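Local atomic coordinates of galactose-1-phosphate uridylyltransferase (Bacillus cereus, PDB entry 4QVU), a protein that has a HIT-like fold and binds zinc, and may act as a UDP-glucose:hexose-1-phosphate uridylyltransferase, though its function has not been established. Residues F102-I106 with Y131-L135. Residues are numbered along the deposited sequence; the frame is centred on the assembly and turned at random.
Sequences FTSVI and YVNYL. With NA (sodium ion), chain D.
S104 OG sits between two backbone groups of the loop 131-135 and uses both: it donates to V132 O at 2.6 Å and accepts from Y134 N at 3.1 Å, with an N-H...O angle of 148°. Buried S104, I106 and Y134 make the tight part. S104 OG also lies at the edge of the Y134 ring, near its plane, 3.5 Å from Y134 CD2. With CG between backbone N and carbonyl carbon (chi1 69°), the ring is turned in over 104-106, bringing CD2 and CE2 beside S104 and V105. I106 CG1 comes within 3.6 Å of Y134 CB as the two side chains run past each other in opposite directions. The ring's OH bonds to Y210 N on strand 203-211, and the ring meets Y232 of a second subunit. Here strand 104-111 begins, in the antiparallel sheet of the HIT-like fold; T103 and S104 both face M129 of strand 123-129 in a classic beta bulge. The solvent side is looser in kind: exposed T103 makes van der Waals contacts with Y131, V132 and N133, its CG2 3.9 Å from N133 CB, while its OG1 bonds to K130 O. N133 OD1 accepts from L135 N in an Asx turn. L135 O binds a sodium ion with V138 O, a water and D136 O of a neighbouring subunit.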
ATOM      1  N   PHE A 102      14.267   2.676 -30.240  1.00 92.99           N
ATOM      2  CA  PHE A 102      13.898   2.600 -28.823  1.00 89.36           C
ATOM      3  C   PHE A 102      12.391   2.605 -28.595  1.00 91.95           C
ATOM      4  O   PHE A 102      11.659   3.378 -29.226  1.00 91.73           O
ATOM      5  CB  PHE A 102      14.499   3.765 -28.017  1.00 88.70           C
ATOM      6  CG  PHE A 102      15.982   3.970 -28.187  1.00 90.10           C
ATOM      7  CD1 PHE A 102      16.889   3.031 -27.711  1.00 92.56           C
ATOM      8  CD2 PHE A 102      16.474   5.118 -28.791  1.00 91.91           C
ATOM      9  CE1 PHE A 102      18.261   3.224 -27.866  1.00 94.00           C
ATOM     10  CE2 PHE A 102      17.848   5.312 -28.942  1.00 94.89           C
ATOM     11  CZ  PHE A 102      18.732   4.364 -28.484  1.00 92.97           C
ATOM     12  N   THR A 103      11.950   1.763 -27.633  1.00 86.83           N
ATOM     13  CA  THR A 103      10.572   1.661 -27.155  1.00 85.47           C
ATOM     14  C   THR A 103      10.289   2.904 -26.304  1.00 85.82           C
ATOM     15  O   THR A 103       9.225   3.512 -26.429  1.00 85.77           O
ATOM     16  CB  THR A 103      10.366   0.342 -26.391  1.00 92.90           C
ATOM     17  OG1 THR A 103      10.691  -0.753 -27.250  1.00 91.66           O
ATOM     18  CG2 THR A 103       8.937   0.180 -25.869  1.00 91.84           C
ATOM     19  N   SER A 104      11.265   3.288 -25.457  1.00 79.19           N
ATOM     20  CA  SER A 104      11.204   4.469 -24.594  1.00 76.09           C
ATOM     21  C   SER A 104      12.615   4.935 -24.216  1.00 76.76           C
ATOM     22  O   SER A 104      13.580   4.176 -24.337  1.00 77.11           O
ATOM     23  CB  SER A 104      10.380   4.199 -23.334  1.00 77.08           C
ATOM     24  OG  SER A 104      11.089   3.421 -22.385  1.00 82.74           O
ATOM     25  N   VAL A 105      12.721   6.193 -23.771  1.00 70.07           N
ATOM     26  CA  VAL A 105      13.967   6.830 -23.350  1.00 68.19           C
ATOM     27  C   VAL A 105      13.726   7.487 -21.978  1.00 69.99           C
ATOM     28  O   VAL A 105      12.773   8.247 -21.808  1.00 68.41           O
ATOM     29  CB  VAL A 105      14.485   7.841 -24.415  1.00 71.90           C
ATOM     30  CG1 VAL A 105      15.639   8.673 -23.881  1.00 70.77           C
ATOM     31  CG2 VAL A 105      14.891   7.130 -25.700  1.00 73.52           C
ATOM     32  N   ILE A 106      14.592   7.172 -21.008  1.00 66.02           N
ATOM     33  CA  ILE A 106      14.544   7.697 -19.648  1.00 63.57           C
ATOM     34  C   ILE A 106      15.510   8.866 -19.499  1.00 65.98           C
ATOM     35  O   ILE A 106      16.646   8.793 -19.969  1.00 66.69           O
ATOM     36  CB  ILE A 106      14.882   6.568 -18.635  1.00 65.99           C
ATOM     37  CG1 ILE A 106      13.687   5.614 -18.440  1.00 65.70           C
ATOM     38  CG2 ILE A 106      15.352   7.139 -17.294  1.00 66.38           C
ATOM     39  CD1 ILE A 106      13.948   4.445 -17.484  1.00 74.12           C
ATOM     40  N   TYR A 131      13.705  -2.400 -25.613  1.00 88.35           N
ATOM     41  CA  TYR A 131      12.496  -3.203 -25.403  1.00 88.99           C
ATOM     42  C   TYR A 131      11.692  -2.815 -24.149  1.00 88.87           C
ATOM     43  O   TYR A 131      10.659  -3.439 -23.899  1.00 88.98           O
ATOM     44  CB  TYR A 131      12.869  -4.701 -25.292  1.00 92.62           C
ATOM     45  CG  TYR A 131      13.690  -5.222 -26.453  1.00 98.15           C
ATOM     46  CD1 TYR A 131      13.170  -5.248 -27.745  1.00102.51           C
ATOM     47  CD2 TYR A 131      14.970  -5.731 -26.254  1.00100.07           C
ATOM     48  CE1 TYR A 131      13.923  -5.723 -28.819  1.00106.98           C
ATOM     49  CE2 TYR A 131      15.727  -6.222 -27.318  1.00104.05           C
ATOM     50  CZ  TYR A 131      15.198  -6.218 -28.601  1.00114.29           C
ATOM     51  OH  TYR A 131      15.930  -6.701 -29.659  1.00117.58           O
ATOM     52  N   VAL A 132      12.134  -1.810 -23.375  1.00 81.68           N
ATOM     53  CA  VAL A 132      11.416  -1.447 -22.153  1.00 78.60           C
ATOM     54  C   VAL A 132      10.719  -0.091 -22.327  1.00 79.04           C
ATOM     55  O   VAL A 132      11.316   0.860 -22.838  1.00 78.98           O
ATOM     56  CB  VAL A 132      12.350  -1.442 -20.903  1.00 80.98           C
ATOM     57  CG1 VAL A 132      11.582  -1.101 -19.629  1.00 78.32           C
ATOM     58  CG2 VAL A 132      13.054  -2.790 -20.735  1.00 82.25           C
ATOM     59  N   ASN A 133       9.445  -0.031 -21.898  1.00 72.49           N
ATOM     60  CA  ASN A 133       8.624   1.178 -21.837  1.00 69.96           C
ATOM     61  C   ASN A 133       8.582   1.602 -20.365  1.00 70.25           C
ATOM     62  O   ASN A 133       7.985   0.896 -19.548  1.00 68.73           O
ATOM     63  CB  ASN A 133       7.231   0.936 -22.437  1.00 66.98           C
ATOM     64  CG  ASN A 133       6.392   2.180 -22.582  1.00 83.64           C
ATOM     65  OD1 ASN A 133       6.523   3.170 -21.844  1.00 74.77           O
ATOM     66  ND2 ASN A 133       5.499   2.159 -23.548  1.00 79.25           N
ATOM     67  N   TYR A 134       9.242   2.720 -20.014  1.00 65.39           N
ATOM     68  CA  TYR A 134       9.371   3.162 -18.622  1.00 63.70           C
ATOM     69  C   TYR A 134       8.024   3.516 -17.961  1.00 66.37           C
ATOM     70  O   TYR A 134       7.974   3.591 -16.736  1.00 65.88           O
ATOM     71  CB  TYR A 134      10.319   4.361 -18.490  1.00 64.93           C
ATOM     72  CG  TYR A 134       9.819   5.663 -19.073  1.00 67.38           C
ATOM     73  CD1 TYR A 134       9.050   6.539 -18.313  1.00 68.39           C
ATOM     74  CD2 TYR A 134      10.198   6.069 -20.349  1.00 69.50           C
ATOM     75  CE1 TYR A 134       8.607   7.752 -18.836  1.00 69.90           C
ATOM     76  CE2 TYR A 134       9.768   7.287 -20.879  1.00 70.61           C
ATOM     77  CZ  TYR A 134       8.975   8.127 -20.115  1.00 76.08           C
ATOM     78  OH  TYR A 134       8.551   9.329 -20.619  1.00 79.25           O
ATOM     79  N   LEU A 135       6.957   3.724 -18.742  1.00 62.76           N
ATOM     80  CA  LEU A 135       5.641   4.058 -18.200  1.00 61.36           C
ATOM     81  C   LEU A 135       4.875   2.818 -17.738  1.00 65.74           C
ATOM     82  O   LEU A 135       3.951   2.945 -16.922  1.00 65.00           O
ATOM     83  CB  LEU A 135       4.803   4.808 -19.242  1.00 62.32           C
ATOM     84  CG  LEU A 135       5.195   6.253 -19.558  1.00 66.03           C
ATOM     85  CD1 LEU A 135       4.386   6.775 -20.715  1.00 66.48           C
ATOM     86  CD2 LEU A 135       5.024   7.160 -18.337  1.00 66.05           C
TER
HETATM   87 NA    NA D 302       1.636   3.333 -16.888  1.00 69.25          NA
HETATM   88  O   HOH W   1       0.391   5.581 -16.888  1.00 64.76           O